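Local coordinates for protein phospho-2-dehydro-3-deoxyheptonate aldolase (Francisella tularensis, PDB 3TQK) that probably condenses phosphoenolpyruvate with D-erythrose 4-phosphate to give the seven-carbon sugar acid phosphate DAHP, the first committed step towards chorismate, at residues Gln21-Leu26 with Leu126-Thr131. Residues are numbered along the deposited sequence; the frame is centred on the assembly and turned at random.
Sequences QDIPLL and LLSDLT
Ser128 meets the linker between helices 16-22 and 27-45 at three places, and its hydroxyl reaches that backbone through water. The serine projects its oxygen from helix 116-132 towards the extended linker at Pro24-Leu26, chi1 -179° setting OG opposite its backbone N. Pro24 O stands 4.0 Å from Ser128 OG, and two waters bridge from the hydroxyl to the linker backbone. Water 1 donates to Pro24 O over 2.7 Å and also bonds to Ser128 OG. Water 2 accepts from Leu26 N at 2.9 Å and is also hydrogen-bonded to Ser128 OG. One hydroxyl thus serves a carbonyl and an amide two residues apart, the latter belonging to the N-cap residue of helix 27-45.

Two aliphatic branches flank this polar centre. Ile23 lays its CG2 methyl 3.9 Å from Ser128 CB; at chi1 -54° this is the branch anti to the backbone N, and it is the one that meets the serine. Leu26 brings CD1 within 3.9 Å of Ser128 OG.

Near the linker, Arg121 pairs with Asp22 and Arg124 bonds to Ile23 O, while the Thr131 side chain bonds to Ser29 and its backbone O to Thr32, both in helix 27-45. Between these two segments the polar link runs through water, with little surface buried directly, while Arg121 and Arg124 of the same outer TIM-barrel helix bond to the linker directly.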
ATOM      1  N   GLN A  21     -17.697 -23.246   3.815  1.00 28.84           N
ATOM      2  CA  GLN A  21     -18.584 -24.411   3.858  1.00 31.72           C
ATOM      3  C   GLN A  21     -17.863 -25.663   3.384  1.00 32.05           C
ATOM      4  O   GLN A  21     -17.938 -26.697   4.025  1.00 33.58           O
ATOM      5  CB  GLN A  21     -19.845 -24.207   3.010  1.00 33.36           C
ATOM      6  CG  GLN A  21     -20.812 -23.147   3.573  1.00 36.99           C
ATOM      7  CD  GLN A  21     -22.270 -23.366   3.148  1.00 43.28           C
ATOM      8  OE1 GLN A  21     -22.960 -24.230   3.703  1.00 48.40           O
ATOM      9  NE2 GLN A  21     -22.744 -22.574   2.171  1.00 43.98           N
ATOM     10  N   ASP A  22     -17.173 -25.558   2.256  1.00 31.30           N
ATOM     11  CA  ASP A  22     -16.410 -26.677   1.692  1.00 31.88           C
ATOM     12  C   ASP A  22     -15.275 -27.133   2.614  1.00 31.46           C
ATOM     13  O   ASP A  22     -15.014 -28.336   2.721  1.00 32.62           O
ATOM     14  CB  ASP A  22     -15.824 -26.297   0.320  1.00 31.33           C
ATOM     15  CG  ASP A  22     -16.889 -26.182  -0.774  1.00 32.14           C
ATOM     16  OD1 ASP A  22     -18.032 -26.644  -0.579  1.00 32.11           O
ATOM     17  OD2 ASP A  22     -16.579 -25.632  -1.854  1.00 34.26           O
ATOM     18  N   ILE A  23     -14.613 -26.176   3.271  1.00 29.49           N
ATOM     19  CA  ILE A  23     -13.413 -26.447   4.063  1.00 29.13           C
ATOM     20  C   ILE A  23     -13.615 -25.848   5.469  1.00 28.84           C
ATOM     21  O   ILE A  23     -13.075 -24.780   5.783  1.00 27.46           O
ATOM     22  CB  ILE A  23     -12.146 -25.840   3.379  1.00 27.96           C
ATOM     23  CG1 ILE A  23     -12.000 -26.323   1.930  1.00 29.19           C
ATOM     24  CG2 ILE A  23     -10.882 -26.192   4.148  1.00 27.29           C
ATOM     25  CD1 ILE A  23     -10.962 -25.529   1.130  1.00 28.13           C
ATOM     26  N   PRO A  24     -14.416 -26.521   6.309  1.00 30.01           N
ATOM     27  CA  PRO A  24     -14.844 -25.913   7.557  1.00 29.94           C
ATOM     28  C   PRO A  24     -13.731 -25.801   8.579  1.00 29.53           C
ATOM     29  O   PRO A  24     -12.741 -26.532   8.498  1.00 29.74           O
ATOM     30  CB  PRO A  24     -15.945 -26.860   8.062  1.00 31.54           C
ATOM     31  CG  PRO A  24     -15.655 -28.165   7.421  1.00 32.57           C
ATOM     32  CD  PRO A  24     -15.026 -27.850   6.101  1.00 32.33           C
ATOM     33  N   LEU A  25     -13.899 -24.867   9.511  1.00 29.12           N
ATOM     34  CA  LEU A  25     -13.010 -24.739  10.667  1.00 29.07           C
ATOM     35  C   LEU A  25     -13.189 -25.957  11.553  1.00 30.74           C
ATOM     36  O   LEU A  25     -14.255 -26.152  12.142  1.00 32.17           O
ATOM     37  CB  LEU A  25     -13.339 -23.469  11.450  1.00 27.69           C
ATOM     38  CG  LEU A  25     -12.483 -23.145  12.672  1.00 27.89           C
ATOM     39  CD1 LEU A  25     -10.989 -23.014  12.334  1.00 26.19           C
ATOM     40  CD2 LEU A  25     -13.013 -21.848  13.326  1.00 28.04           C
ATOM     41  N   LEU A  26     -12.161 -26.794  11.619  1.00 31.46           N
ATOM     42  CA  LEU A  26     -12.233 -28.030  12.395  1.00 33.28           C
ATOM     43  C   LEU A  26     -11.981 -27.703  13.869  1.00 33.38           C
ATOM     44  O   LEU A  26     -11.442 -26.641  14.191  1.00 31.58           O
ATOM     45  CB  LEU A  26     -11.222 -29.052  11.861  1.00 34.06           C
ATOM     46  CG  LEU A  26     -11.435 -29.515  10.401  1.00 35.63           C
ATOM     47  CD1 LEU A  26     -10.252 -30.336   9.892  1.00 36.26           C
ATOM     48  CD2 LEU A  26     -12.740 -30.320  10.247  1.00 36.81           C
ATOM     49  N   LEU A 126      -4.731 -25.911   2.935  1.00 23.59           N
ATOM     50  CA  LEU A 126      -3.422 -26.108   3.559  1.00 24.06           C
ATOM     51  C   LEU A 126      -3.429 -25.629   5.021  1.00 22.93           C
ATOM     52  O   LEU A 126      -2.992 -26.339   5.934  1.00 23.24           O
ATOM     53  CB  LEU A 126      -2.332 -25.372   2.772  1.00 23.69           C
ATOM     54  CG  LEU A 126      -0.910 -25.472   3.324  1.00 23.91           C
ATOM     55  CD1 LEU A 126      -0.481 -26.932   3.528  1.00 23.79           C
ATOM     56  CD2 LEU A 126       0.038 -24.742   2.395  1.00 22.58           C
ATOM     57  N   LEU A 127      -3.942 -24.426   5.230  1.00 21.93           N
ATOM     58  CA  LEU A 127      -4.031 -23.862   6.571  1.00 21.09           C
ATOM     59  C   LEU A 127      -4.928 -24.693   7.468  1.00 22.10           C
ATOM     60  O   LEU A 127      -4.623 -24.884   8.649  1.00 22.88           O
ATOM     61  CB  LEU A 127      -4.526 -22.429   6.510  1.00 20.10           C
ATOM     62  CG  LEU A 127      -3.514 -21.433   5.971  1.00 19.25           C
ATOM     63  CD1 LEU A 127      -4.253 -20.157   5.619  1.00 19.39           C
ATOM     64  CD2 LEU A 127      -2.372 -21.167   6.978  1.00 18.49           C
ATOM     65  N   SER A 128      -6.023 -25.215   6.923  1.00 23.24           N
ATOM     66  CA  SER A 128      -6.877 -26.127   7.689  1.00 24.09           C
ATOM     67  C   SER A 128      -6.068 -27.339   8.143  1.00 25.51           C
ATOM     68  O   SER A 128      -6.073 -27.661   9.326  1.00 26.39           O
ATOM     69  CB  SER A 128      -8.091 -26.562   6.872  1.00 24.96           C
ATOM     70  OG  SER A 128      -8.942 -27.419   7.616  1.00 26.66           O
ATOM     71  N   ASP A 129      -5.354 -27.975   7.213  1.00 25.98           N
ATOM     72  CA  ASP A 129      -4.539 -29.157   7.512  1.00 27.56           C
ATOM     73  C   ASP A 129      -3.454 -28.913   8.568  1.00 27.11           C
ATOM     74  O   ASP A 129      -3.297 -29.706   9.493  1.00 27.37           O
ATOM     75  CB  ASP A 129      -3.891 -29.726   6.227  1.00 28.30           C
ATOM     76  CG  ASP A 129      -4.920 -30.301   5.251  1.00 29.71           C
ATOM     77  OD1 ASP A 129      -6.091 -30.426   5.642  1.00 31.23           O
ATOM     78  OD2 ASP A 129      -4.571 -30.612   4.091  1.00 28.42           O
ATOM     79  N   LEU A 130      -2.714 -27.819   8.424  1.00 26.52           N
ATOM     80  CA  LEU A 130      -1.621 -27.502   9.344  1.00 26.32           C
ATOM     81  C   LEU A 130      -2.110 -27.240  10.774  1.00 26.15           C
ATOM     82  O   LEU A 130      -1.572 -27.811  11.733  1.00 26.90           O
ATOM     83  CB  LEU A 130      -0.828 -26.305   8.830  1.00 25.09           C
ATOM     84  CG  LEU A 130      -0.068 -26.538   7.519  1.00 25.99           C
ATOM     85  CD1 LEU A 130       0.472 -25.221   6.985  1.00 25.37           C
ATOM     86  CD2 LEU A 130       1.052 -27.523   7.723  1.00 27.48           C
ATOM     87  N   THR A 131      -3.122 -26.385  10.916  1.00 25.32           N
ATOM     88  CA  THR A 131      -3.692 -26.079  12.216  1.00 24.81           C
ATOM     89  C   THR A 131      -4.374 -27.296  12.824  1.00 26.95           C
ATOM     90  O   THR A 131      -4.366 -27.468  14.055  1.00 26.85           O
ATOM     91  CB  THR A 131      -4.713 -24.945  12.146  1.00 23.80           C
ATOM     92  OG1 THR A 131      -5.700 -25.261  11.163  1.00 23.78           O
ATOM     93  CG2 THR A 131      -4.024 -23.604  11.826  1.00 21.52           C
TER
HETATM   94  O   HOH W   1     -11.426 -28.183   6.771  1.00 11.12           O
HETATM   95  O   HOH W   2      -9.744 -26.319  10.023  1.00  9.74           O